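Local coordinates for putative glucoamylase (Bacteroides uniformis, PDB 4GL3), which probably hydrolyses glycosidic bonds of glucose-containing saccharides, as a putative glucoamylase of the six-hairpin glycosidase clan, at residues M62-G67 with E80-I85; I85-S90 with E148-G153; D172-H177 with Y209-S214; H188-H193 with H197-L202. All coordinates share one frame; numbering follows the deposited sequence.

All four contacts lie in one helix-rich chain, as expected for a six-hairpin glycosidase, and form two pairs whose members touch. Contacts 1 and 2, centres about 11 Å apart, share helix 75-90 and I85: helix 54-69 meets its residues 80-85, helix 146-161 meets 85-90 and also M82 and L83. Contacts 3 and 4, centres about 8 Å apart, set the backbone of 172-177 beside that of 188-193. Between the pairs the centres are 26 to 30 Å apart. In sequence, contact 1 closes before contact 2 opens, contact 3 follows, and contact 4 falls between the segments of contact 3. The first pair joins helices of the body; the second fastens two loops onto helices 197-205 and 213-220.

Contact 1: residues M62-G67 with E80-I85; sequences MAIIVG and ERMLKI
I64 is the residue of 62-67 that meets helix 75-90, and its branches divide between three side chains. M62 is a selenomethionine that turns from this interface and packs on V386 and I396 of other helices; A63 faces I385. I64 then points at the opposing helix. Its CG1 lies anti to the carbonyl carbon (chi1 -70°), which carries CD1 out to I85, where the two CD1 methyls meet tip to tip at 3.7 Å. The same I64 CD1 rests 3.8 Å from R81 CG, the two side chains crossing at about a right angle. The other branch, I64 CG2, takes the terminal methyl of selenomethionine M82, CE, at 3.9 Å; bends at chi2 and chi3 fold the M82 chain back to put CE there. I65 only skirts the interface and packs on L395 and A137; V66 looks elsewhere, onto I385 and E389. The two segments run antiparallel, their N-to-C directions 169° apart and their axes 10.8 Å apart at closest approach, as in an antiparallel helical hairpin. No hydrogen bond crosses between them. R81 lends only its aliphatic part here, while its NH1 bonds to W31 O and its guanidinium makes a cation-pi contact with W31. The chemistry is therefore that of a buried, wholly apolar seam, held by dispersion and the exclusion of water.

Contact 2: residues I85-S90 with E148-G153; sequences IVRFLS and ENRIRG
V86 and R87 of helix 75-90 meet I151 and R150 of helix 146-161, the valine in the buried part of the interface and the two arginines at its exposed border. V86 can be followed outward from CB, which is directed at the other helix. With CG1 near -60° from the backbone N (chi1 -55°), CG2 becomes the methyl that approaches, 4.3 Å from I151 CA, so the valine leans on the helix backbone; CG1 stands farther off. The closest CA atoms of the two segments are V86 CA and I151 CA, 6.9 Å apart. R87 extends its chain, nearly straight at chi2 and chi3, until NH2 lies 4.4 Å from R150 CG, which it meets obliquely. R87 NE and R150 NH1 remain 4.9 Å apart, and these like charges would be expected to disfavour a closer approach, though the solvent at this border probably screens them. No hydrogen bond spans the two segments. Within 85-90, V86 O accepts twice, from S90 N and from S90 OG at 2.7 Å, which ties the serine hydroxyl back onto its own helix. Helix 146-161 continues the interface, I154 touching V86, R87 and S90, while I151 also packs on M82 and L83. Helix 124-140 covers helix 75-90 too, L134 on V86 and M130 on L89; the three helices pack together, consistent with the alpha/alpha toroid of six-hairpin glycosidases.

Contact 3: residues D172-H177 with Y209-S214; sequences DVMYWH and YPIAES
The loop ahead of strand 177-178 packs here on the turn that leads into helix 213-220, consistent with a six-hairpin glycosidase fold. Two side-chain pairs carry the contact, one apolar and one polar. On the apolar side, selenomethionine M174 crosses I211 at about a right angle. Its chi2, near 180°, extends the chain to SE, and the bend at chi3 (85°) turns CE toward the isoleucine: M174 CE lies 4.1 Å from I211 CG2, and M174 SE sits 4.2 Å from I211 CD1. Both residues are buried and are flanked by helix 197-205, with V199 against M174 and Y200 against I211. Neighbouring backbone bonds fix the two chains in place, M174 with I190 and I211 with G203, and I211 O also accepts from R412 NH1. The polar pair lies nearer the surface, where D172 and S214 have the closest CA atoms of the two segments. D172 also touches V215 and K218 further along the same helix. S214 OG, held between its backbone N and carbonyl carbon (chi1 66°), donates to D172 OD1 at 2.7 Å, approaching from above the carboxylate plane, 51° out of it.

Contact 4: residues H188-H193 with H197-L202; sequences HQIKGH and HIVYIL
H193 turns the edge of its imidazole toward the face of H197 in an offset edge-to-face pair, with ring centroids 5.6 Å apart and planes at 72°. H193 CE1 comes nearest, 4.1 Å from H197 ND1, which lies near the plane of the H193 ring. H197 is fixed by outside partners: ND1 bonds to Y256 OH, NE2 to Y216 OH, and the ring of W220 lies nearly parallel to its own. The Y200 ring has I190 O at its edge, near the ring plane. Y200 OH donates to that oxygen at 2.6 Å, in the carbonyl plane of I190, with a C=O...O angle of 146°. The same hydroxyl takes the N-H of M174, so one phenol ties two adjacent backbones. I190 and Y200 lie alongside each other, pointing opposite ways, with I190 CG2 3.6 Å from Y200 CE1. The other branch of I190, with CG1 anti to the carbonyl carbon (chi1 -57°), carries CD1 to within 4.0 Å of V199 CG1. The contact is a loop, with a cis peptide before H193, folded back on the first turns of the helix that follows it, 197-205; helix 124-140 touches I190 and V199, and helix 213-220 brings W220 against I190.

Contact 1: residues M62-G67 with E80-I85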
# COMPACT_ATOMS: atom_id res chain seq x y z
N MSE A 62 1.72 -6.17 7.76
CA MSE A 62 2.92 -5.38 8.00
C MSE A 62 2.79 -4.54 9.28
O MSE A 62 3.76 -4.41 10.03
CB MSE A 62 3.27 -4.53 6.79
CG MSE A 62 3.66 -5.39 5.59
SE MSE A 62 4.12 -4.49 3.93
CE MSE A 62 2.41 -4.48 2.96
N ALA A 63 1.60 -3.98 9.52
CA ALA A 63 1.33 -3.24 10.75
C ALA A 63 1.51 -4.11 11.99
O ALA A 63 2.02 -3.64 13.03
CB ALA A 63 -0.08 -2.63 10.72
N ILE A 64 1.13 -5.38 11.92
CA ILE A 64 1.34 -6.27 13.05
C ILE A 64 2.86 -6.41 13.38
O ILE A 64 3.26 -6.34 14.56
CB ILE A 64 0.70 -7.64 12.85
CG1 ILE A 64 -0.82 -7.49 12.93
CG2 ILE A 64 1.19 -8.64 13.91
CD1 ILE A 64 -1.57 -8.62 12.27
N ILE A 65 3.69 -6.57 12.36
CA ILE A 65 5.14 -6.68 12.57
C ILE A 65 5.69 -5.39 13.21
O ILE A 65 6.47 -5.47 14.18
CB ILE A 65 5.89 -7.00 11.26
CG1 ILE A 65 5.35 -8.32 10.63
CG2 ILE A 65 7.40 -7.11 11.54
CD1 ILE A 65 5.72 -8.46 9.14
N VAL A 66 5.25 -4.23 12.71
CA VAL A 66 5.62 -2.93 13.29
C VAL A 66 5.22 -2.87 14.77
O VAL A 66 6.02 -2.52 15.64
CB VAL A 66 4.99 -1.75 12.49
CG1 VAL A 66 5.23 -0.39 13.18
CG2 VAL A 66 5.53 -1.72 11.05
N GLY A 67 4.00 -3.30 15.04
CA GLY A 67 3.46 -3.30 16.42
C GLY A 67 4.22 -4.18 17.40
O GLY A 67 4.37 -3.80 18.57
N GLU A 80 0.31 -15.17 17.24
CA GLU A 80 -0.99 -15.81 17.36
C GLU A 80 -1.97 -15.24 16.35
O GLU A 80 -2.65 -16.00 15.60
CB GLU A 80 -1.51 -15.67 18.80
CG GLU A 80 -2.92 -16.23 19.02
CD GLU A 80 -3.37 -16.04 20.45
OE1 GLU A 80 -3.16 -14.93 21.02
OE2 GLU A 80 -3.89 -17.01 21.02
N ARG A 81 -2.02 -13.90 16.28
CA ARG A 81 -2.85 -13.22 15.29
C ARG A 81 -2.45 -13.59 13.84
O ARG A 81 -3.30 -13.87 13.01
CB ARG A 81 -2.76 -11.69 15.47
CG ARG A 81 -3.64 -10.84 14.53
CD ARG A 81 -5.13 -11.09 14.73
NE ARG A 81 -5.58 -10.76 16.08
CZ ARG A 81 -6.06 -9.57 16.45
NH1 ARG A 81 -6.21 -8.57 15.58
NH2 ARG A 81 -6.43 -9.39 17.68
N MSE A 82 -1.16 -13.53 13.55
CA MSE A 82 -0.66 -13.85 12.23
C MSE A 82 -1.06 -15.29 11.81
O MSE A 82 -1.47 -15.50 10.66
CB MSE A 82 0.87 -13.71 12.19
CG MSE A 82 1.48 -13.87 10.80
SE MSE A 82 0.98 -12.47 9.56
CE MSE A 82 1.27 -10.98 10.77
N LEU A 83 -0.93 -16.24 12.71
CA LEU A 83 -1.36 -17.61 12.44
C LEU A 83 -2.87 -17.65 12.12
O LEU A 83 -3.26 -18.33 11.17
CB LEU A 83 -0.98 -18.61 13.57
CG LEU A 83 -1.31 -20.11 13.34
CD1 LEU A 83 -0.71 -20.61 12.02
CD2 LEU A 83 -0.85 -20.97 14.51
N LYS A 84 -3.70 -16.92 12.87
CA LYS A 84 -5.12 -16.84 12.58
C LYS A 84 -5.36 -16.33 11.13
O LYS A 84 -6.16 -16.90 10.39
CB LYS A 84 -5.88 -15.97 13.60
CG LYS A 84 -7.40 -15.83 13.37
CD LYS A 84 -8.15 -15.34 14.61
CE LYS A 84 -7.96 -13.85 14.79
NZ LYS A 84 -8.59 -13.24 16.03
N ILE A 85 -4.64 -15.28 10.74
CA ILE A 85 -4.78 -14.68 9.46
C ILE A 85 -4.42 -15.63 8.34
O ILE A 85 -5.21 -15.81 7.41
CB ILE A 85 -3.94 -13.38 9.33
CG1 ILE A 85 -4.55 -12.25 10.17
CG2 ILE A 85 -3.85 -12.92 7.87
CD1 ILE A 85 -3.59 -11.06 10.44

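Contact 2: residues I85-S90 with E148-G153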
# COMPACT_ATOMS: atom_id res chain seq x y z
N ILE A 85 -4.64 -15.28 10.74
CA ILE A 85 -4.78 -14.68 9.46
C ILE A 85 -4.42 -15.63 8.34
O ILE A 85 -5.21 -15.81 7.41
CB ILE A 85 -3.94 -13.38 9.33
CG1 ILE A 85 -4.55 -12.25 10.17
CG2 ILE A 85 -3.85 -12.92 7.87
CD1 ILE A 85 -3.59 -11.06 10.44
N VAL A 86 -3.25 -16.25 8.43
CA VAL A 86 -2.79 -17.10 7.33
C VAL A 86 -3.55 -18.43 7.27
O VAL A 86 -3.79 -18.98 6.17
CB VAL A 86 -1.24 -17.30 7.31
CG1 VAL A 86 -0.57 -15.95 7.27
CG2 VAL A 86 -0.72 -18.11 8.48
N ARG A 87 -4.00 -18.91 8.43
CA ARG A 87 -4.91 -20.05 8.40
C ARG A 87 -6.24 -19.72 7.68
O ARG A 87 -6.74 -20.53 6.92
CB ARG A 87 -5.21 -20.60 9.80
CG ARG A 87 -4.21 -21.57 10.35
CD ARG A 87 -4.52 -21.97 11.78
NE ARG A 87 -3.68 -23.10 12.20
CZ ARG A 87 -3.40 -23.44 13.47
NH1 ARG A 87 -3.86 -22.72 14.50
NH2 ARG A 87 -2.62 -24.50 13.72
N PHE A 88 -6.81 -18.56 7.96
CA PHE A 88 -8.04 -18.14 7.30
C PHE A 88 -7.87 -17.97 5.78
O PHE A 88 -8.73 -18.40 5.00
CB PHE A 88 -8.52 -16.83 7.91
CG PHE A 88 -9.93 -16.46 7.52
CD1 PHE A 88 -11.02 -16.91 8.28
CD2 PHE A 88 -10.16 -15.62 6.46
CE1 PHE A 88 -12.30 -16.54 7.93
CE2 PHE A 88 -11.45 -15.25 6.12
CZ PHE A 88 -12.51 -15.70 6.85
N LEU A 89 -6.78 -17.34 5.36
CA LEU A 89 -6.55 -17.10 3.96
C LEU A 89 -6.28 -18.41 3.18
O LEU A 89 -6.56 -18.47 1.98
CB LEU A 89 -5.39 -16.13 3.73
CG LEU A 89 -5.54 -14.70 4.19
CD1 LEU A 89 -4.19 -14.00 4.18
CD2 LEU A 89 -6.57 -14.00 3.29
N SER A 90 -5.70 -19.42 3.85
CA SER A 90 -5.36 -20.64 3.18
C SER A 90 -6.50 -21.69 3.27
O SER A 90 -6.41 -22.72 2.65
CB SER A 90 -4.04 -21.25 3.77
OG SER A 90 -4.17 -21.49 5.16
N GLU A 148 5.30 -20.38 14.79
CA GLU A 148 6.04 -19.67 13.75
C GLU A 148 6.47 -20.65 12.66
O GLU A 148 6.56 -20.27 11.51
CB GLU A 148 7.22 -18.85 14.30
CG GLU A 148 6.77 -17.85 15.36
CD GLU A 148 7.78 -16.76 15.67
OE1 GLU A 148 8.82 -16.62 14.95
OE2 GLU A 148 7.51 -15.99 16.63
N ASN A 149 6.70 -21.90 13.01
CA ASN A 149 6.97 -22.91 11.99
C ASN A 149 5.77 -22.99 11.05
O ASN A 149 5.95 -23.07 9.83
CB ASN A 149 7.29 -24.28 12.59
CG ASN A 149 8.63 -24.31 13.31
OD1 ASN A 149 9.49 -23.44 13.10
ND2 ASN A 149 8.81 -25.32 14.16
N ARG A 150 4.57 -22.92 11.62
CA ARG A 150 3.34 -23.10 10.86
C ARG A 150 3.02 -21.85 10.04
O ARG A 150 2.58 -21.96 8.91
CB ARG A 150 2.20 -23.39 11.82
CG ARG A 150 0.87 -23.74 11.16
CD ARG A 150 0.74 -25.24 10.93
NE ARG A 150 1.03 -25.64 9.55
CZ ARG A 150 0.12 -25.83 8.59
NH1 ARG A 150 -1.18 -25.65 8.83
NH2 ARG A 150 0.51 -26.18 7.36
N ILE A 151 3.24 -20.66 10.61
CA ILE A 151 3.17 -19.42 9.85
C ILE A 151 4.01 -19.48 8.58
O ILE A 151 3.53 -19.18 7.49
CB ILE A 151 3.61 -18.19 10.69
CG1 ILE A 151 2.57 -17.83 11.77
CG2 ILE A 151 3.77 -16.99 9.77
CD1 ILE A 151 3.06 -16.89 12.88
N ARG A 152 5.28 -19.83 8.71
CA ARG A 152 6.17 -19.88 7.55
C ARG A 152 5.74 -20.92 6.52
O ARG A 152 5.80 -20.65 5.32
CB ARG A 152 7.64 -20.17 7.99
CG ARG A 152 8.31 -19.00 8.72
CD ARG A 152 9.81 -19.17 8.84
NE ARG A 152 10.21 -20.51 9.33
CZ ARG A 152 10.19 -20.90 10.60
NH1 ARG A 152 9.80 -20.07 11.57
NH2 ARG A 152 10.58 -22.13 10.92
N GLY A 153 5.35 -22.10 6.99
CA GLY A 153 4.88 -23.20 6.12
C GLY A 153 3.66 -22.82 5.31
O GLY A 153 3.59 -23.06 4.08

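Contact 3: residues D172-H177 with Y209-S214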
# COMPACT_ATOMS: atom_id res chain seq x y z
N ASP A 172 2.27 -10.51 -23.45
CA ASP A 172 3.33 -9.74 -22.82
C ASP A 172 2.78 -8.56 -21.97
O ASP A 172 3.21 -7.42 -22.12
CB ASP A 172 4.30 -9.24 -23.90
CG ASP A 172 5.17 -10.35 -24.46
OD1 ASP A 172 5.62 -11.20 -23.68
OD2 ASP A 172 5.42 -10.35 -25.70
N VAL A 173 1.90 -8.86 -21.03
CA VAL A 173 1.35 -7.88 -20.11
C VAL A 173 0.58 -8.72 -19.08
O VAL A 173 0.28 -9.91 -19.31
CB VAL A 173 0.38 -6.91 -20.86
CG1 VAL A 173 -0.84 -7.66 -21.35
CG2 VAL A 173 -0.03 -5.72 -20.02
N MSE A 174 0.26 -8.12 -17.96
CA MSE A 174 -0.55 -8.79 -16.91
C MSE A 174 -1.88 -8.08 -16.78
O MSE A 174 -1.96 -6.88 -17.03
CB MSE A 174 0.17 -8.81 -15.53
CG MSE A 174 1.47 -9.59 -15.55
SE MSE A 174 2.46 -9.40 -13.89
CE MSE A 174 1.55 -10.83 -12.91
N TYR A 175 -2.93 -8.88 -16.49
CA TYR A 175 -4.28 -8.42 -16.34
C TYR A 175 -4.63 -8.41 -14.85
O TYR A 175 -4.20 -9.28 -14.09
CB TYR A 175 -5.27 -9.33 -17.15
CG TYR A 175 -5.15 -9.08 -18.62
CD1 TYR A 175 -4.14 -9.70 -19.39
CD2 TYR A 175 -6.00 -8.17 -19.27
CE1 TYR A 175 -3.99 -9.44 -20.74
CE2 TYR A 175 -5.86 -7.88 -20.62
CZ TYR A 175 -4.86 -8.52 -21.36
OH TYR A 175 -4.70 -8.22 -22.69
N TRP A 176 -5.44 -7.42 -14.49
CA TRP A 176 -5.79 -7.07 -13.11
C TRP A 176 -6.74 -8.13 -12.47
O TRP A 176 -6.57 -8.44 -11.31
CB TRP A 176 -6.41 -5.67 -13.06
CG TRP A 176 -6.52 -4.97 -11.73
CD1 TRP A 176 -7.11 -5.43 -10.56
CD2 TRP A 176 -6.06 -3.66 -11.44
NE1 TRP A 176 -7.03 -4.48 -9.58
CE2 TRP A 176 -6.38 -3.38 -10.09
CE3 TRP A 176 -5.42 -2.69 -12.20
CZ2 TRP A 176 -6.03 -2.18 -9.46
CZ3 TRP A 176 -5.09 -1.46 -11.58
CH2 TRP A 176 -5.40 -1.23 -10.23
N HIS A 177 -7.69 -8.66 -13.25
CA HIS A 177 -8.77 -9.47 -12.74
C HIS A 177 -8.93 -10.76 -13.57
O HIS A 177 -8.49 -10.87 -14.74
CB HIS A 177 -10.12 -8.76 -12.81
CG HIS A 177 -10.09 -7.31 -12.41
ND1 HIS A 177 -9.81 -6.31 -13.32
CD2 HIS A 177 -10.44 -6.70 -11.24
CE1 HIS A 177 -9.94 -5.14 -12.70
NE2 HIS A 177 -10.31 -5.35 -11.44
N TYR A 209 5.17 -20.17 -10.92
CA TYR A 209 4.39 -19.65 -12.05
C TYR A 209 4.92 -18.26 -12.47
O TYR A 209 4.18 -17.29 -12.49
CB TYR A 209 2.94 -19.52 -11.61
CG TYR A 209 2.32 -20.80 -11.17
CD1 TYR A 209 1.84 -21.72 -12.13
CD2 TYR A 209 2.23 -21.14 -9.81
CE1 TYR A 209 1.27 -22.94 -11.74
CE2 TYR A 209 1.67 -22.36 -9.41
CZ TYR A 209 1.18 -23.23 -10.37
OH TYR A 209 0.64 -24.44 -10.00
N PRO A 210 6.20 -18.17 -12.78
CA PRO A 210 6.80 -16.85 -13.09
C PRO A 210 6.40 -16.33 -14.48
O PRO A 210 6.07 -17.12 -15.39
CB PRO A 210 8.30 -17.13 -13.10
CG PRO A 210 8.39 -18.57 -13.52
CD PRO A 210 7.19 -19.24 -12.84
N ILE A 211 6.43 -15.01 -14.61
CA ILE A 211 6.28 -14.33 -15.91
C ILE A 211 7.59 -14.27 -16.68
O ILE A 211 8.67 -14.28 -16.10
CB ILE A 211 5.68 -12.91 -15.73
CG1 ILE A 211 6.65 -12.01 -14.91
CG2 ILE A 211 4.30 -12.97 -15.08
CD1 ILE A 211 6.34 -10.55 -14.97
N ALA A 212 7.49 -14.22 -18.00
CA ALA A 212 8.64 -13.92 -18.85
C ALA A 212 9.07 -12.45 -18.63
O ALA A 212 8.27 -11.60 -18.26
CB ALA A 212 8.29 -14.20 -20.34
N GLU A 213 10.34 -12.15 -18.86
CA GLU A 213 10.85 -10.79 -18.72
C GLU A 213 10.15 -9.83 -19.64
O GLU A 213 9.91 -8.67 -19.26
CB GLU A 213 12.37 -10.75 -19.04
CG GLU A 213 13.18 -11.51 -18.00
CD GLU A 213 14.58 -11.83 -18.49
OE1 GLU A 213 15.14 -10.97 -19.23
OE2 GLU A 213 15.10 -12.92 -18.14
N SER A 214 9.83 -10.29 -20.84
CA SER A 214 9.17 -9.46 -21.83
C SER A 214 7.76 -8.96 -21.35
O SER A 214 7.27 -7.92 -21.84
CB SER A 214 9.06 -10.23 -23.15
OG SER A 214 8.17 -11.35 -22.92

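Contact 4: residues H188-H193 with H197-L202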
# COMPACT_ATOMS: atom_id res chain seq x y z
N HIS A 188 -8.53 -5.37 -18.00
CA HIS A 188 -7.80 -4.20 -17.49
C HIS A 188 -6.30 -4.57 -17.45
O HIS A 188 -5.85 -5.26 -16.56
CB HIS A 188 -8.37 -3.85 -16.12
CG HIS A 188 -7.92 -2.54 -15.56
ND1 HIS A 188 -6.69 -1.98 -15.82
CD2 HIS A 188 -8.52 -1.72 -14.66
CE1 HIS A 188 -6.57 -0.85 -15.15
NE2 HIS A 188 -7.67 -0.67 -14.44
N GLN A 189 -5.54 -4.15 -18.47
CA GLN A 189 -4.10 -4.37 -18.49
C GLN A 189 -3.42 -3.53 -17.41
O GLN A 189 -3.79 -2.37 -17.18
CB GLN A 189 -3.56 -3.99 -19.85
CG GLN A 189 -3.98 -4.86 -21.02
CD GLN A 189 -3.40 -4.36 -22.36
OE1 GLN A 189 -2.35 -3.73 -22.39
NE2 GLN A 189 -4.10 -4.60 -23.43
N ILE A 190 -2.46 -4.10 -16.71
CA ILE A 190 -1.74 -3.36 -15.67
C ILE A 190 -0.56 -2.66 -16.36
O ILE A 190 0.44 -3.30 -16.74
CB ILE A 190 -1.24 -4.29 -14.54
CG1 ILE A 190 -2.43 -5.07 -13.93
CG2 ILE A 190 -0.45 -3.49 -13.45
CD1 ILE A 190 -2.04 -6.10 -12.88
N LYS A 191 -0.71 -1.36 -16.54
CA LYS A 191 0.24 -0.55 -17.30
C LYS A 191 0.86 0.46 -16.34
O LYS A 191 0.17 0.97 -15.47
CB LYS A 191 -0.46 0.22 -18.41
CG LYS A 191 -1.18 -0.62 -19.43
CD LYS A 191 -0.29 -1.54 -20.27
CE LYS A 191 0.41 -0.86 -21.40
NZ LYS A 191 1.30 -1.80 -22.19
N GLY A 192 2.15 0.70 -16.47
CA GLY A 192 2.88 1.62 -15.56
C GLY A 192 2.73 3.08 -15.95
O GLY A 192 2.26 3.37 -17.03
N HIS A 193 3.15 4.04 -15.10
CA HIS A 193 3.70 3.80 -13.76
C HIS A 193 2.66 4.28 -12.75
O HIS A 193 2.43 5.48 -12.60
CB HIS A 193 5.02 4.54 -13.51
CG HIS A 193 5.59 4.27 -12.15
ND1 HIS A 193 6.39 3.17 -11.89
CD2 HIS A 193 5.41 4.89 -10.96
CE1 HIS A 193 6.67 3.13 -10.60
NE2 HIS A 193 6.12 4.19 -10.02
N HIS A 197 3.36 -1.64 -9.39
CA HIS A 197 4.70 -2.13 -9.77
C HIS A 197 5.01 -3.54 -9.20
O HIS A 197 5.59 -4.44 -9.89
CB HIS A 197 5.75 -1.11 -9.29
CG HIS A 197 7.08 -1.22 -9.96
ND1 HIS A 197 8.17 -0.50 -9.52
CD2 HIS A 197 7.50 -1.94 -11.03
CE1 HIS A 197 9.21 -0.76 -10.31
NE2 HIS A 197 8.83 -1.61 -11.24
N ILE A 198 4.59 -3.73 -7.96
CA ILE A 198 4.89 -4.93 -7.19
C ILE A 198 4.28 -6.19 -7.80
O ILE A 198 4.78 -7.31 -7.58
CB ILE A 198 4.45 -4.78 -5.69
CG1 ILE A 198 5.09 -5.83 -4.80
CG2 ILE A 198 2.94 -4.91 -5.52
CD1 ILE A 198 6.49 -5.54 -4.44
N VAL A 199 3.19 -6.02 -8.55
CA VAL A 199 2.61 -7.15 -9.23
C VAL A 199 3.59 -7.79 -10.21
O VAL A 199 3.68 -9.02 -10.29
CB VAL A 199 1.28 -6.76 -9.97
CG1 VAL A 199 0.65 -8.01 -10.59
CG2 VAL A 199 0.32 -6.07 -8.99
N TYR A 200 4.32 -6.97 -10.97
CA TYR A 200 5.30 -7.47 -11.93
C TYR A 200 6.53 -8.03 -11.23
O TYR A 200 7.06 -9.06 -11.67
CB TYR A 200 5.72 -6.39 -12.93
CG TYR A 200 4.65 -6.16 -13.98
CD1 TYR A 200 3.56 -5.30 -13.73
CD2 TYR A 200 4.68 -6.84 -15.20
CE1 TYR A 200 2.54 -5.12 -14.68
CE2 TYR A 200 3.66 -6.66 -16.14
CZ TYR A 200 2.60 -5.82 -15.89
OH TYR A 200 1.60 -5.65 -16.87
N ILE A 201 6.98 -7.37 -10.15
CA ILE A 201 8.13 -7.88 -9.38
C ILE A 201 7.81 -9.26 -8.78
O ILE A 201 8.62 -10.16 -8.90
CB ILE A 201 8.56 -6.92 -8.23
CG1 ILE A 201 8.85 -5.48 -8.69
CG2 ILE A 201 9.71 -7.49 -7.42
CD1 ILE A 201 9.64 -5.38 -9.91
N LEU A 202 6.63 -9.43 -8.15
CA LEU A 202 6.26 -10.73 -7.59
C LEU A 202 6.08 -11.76 -8.72
O LEU A 202 6.53 -12.92 -8.61
CB LEU A 202 5.01 -10.64 -6.73
CG LEU A 202 5.13 -9.82 -5.42
CD1 LEU A 202 3.80 -9.67 -4.68
CD2 LEU A 202 6.18 -10.44 -4.53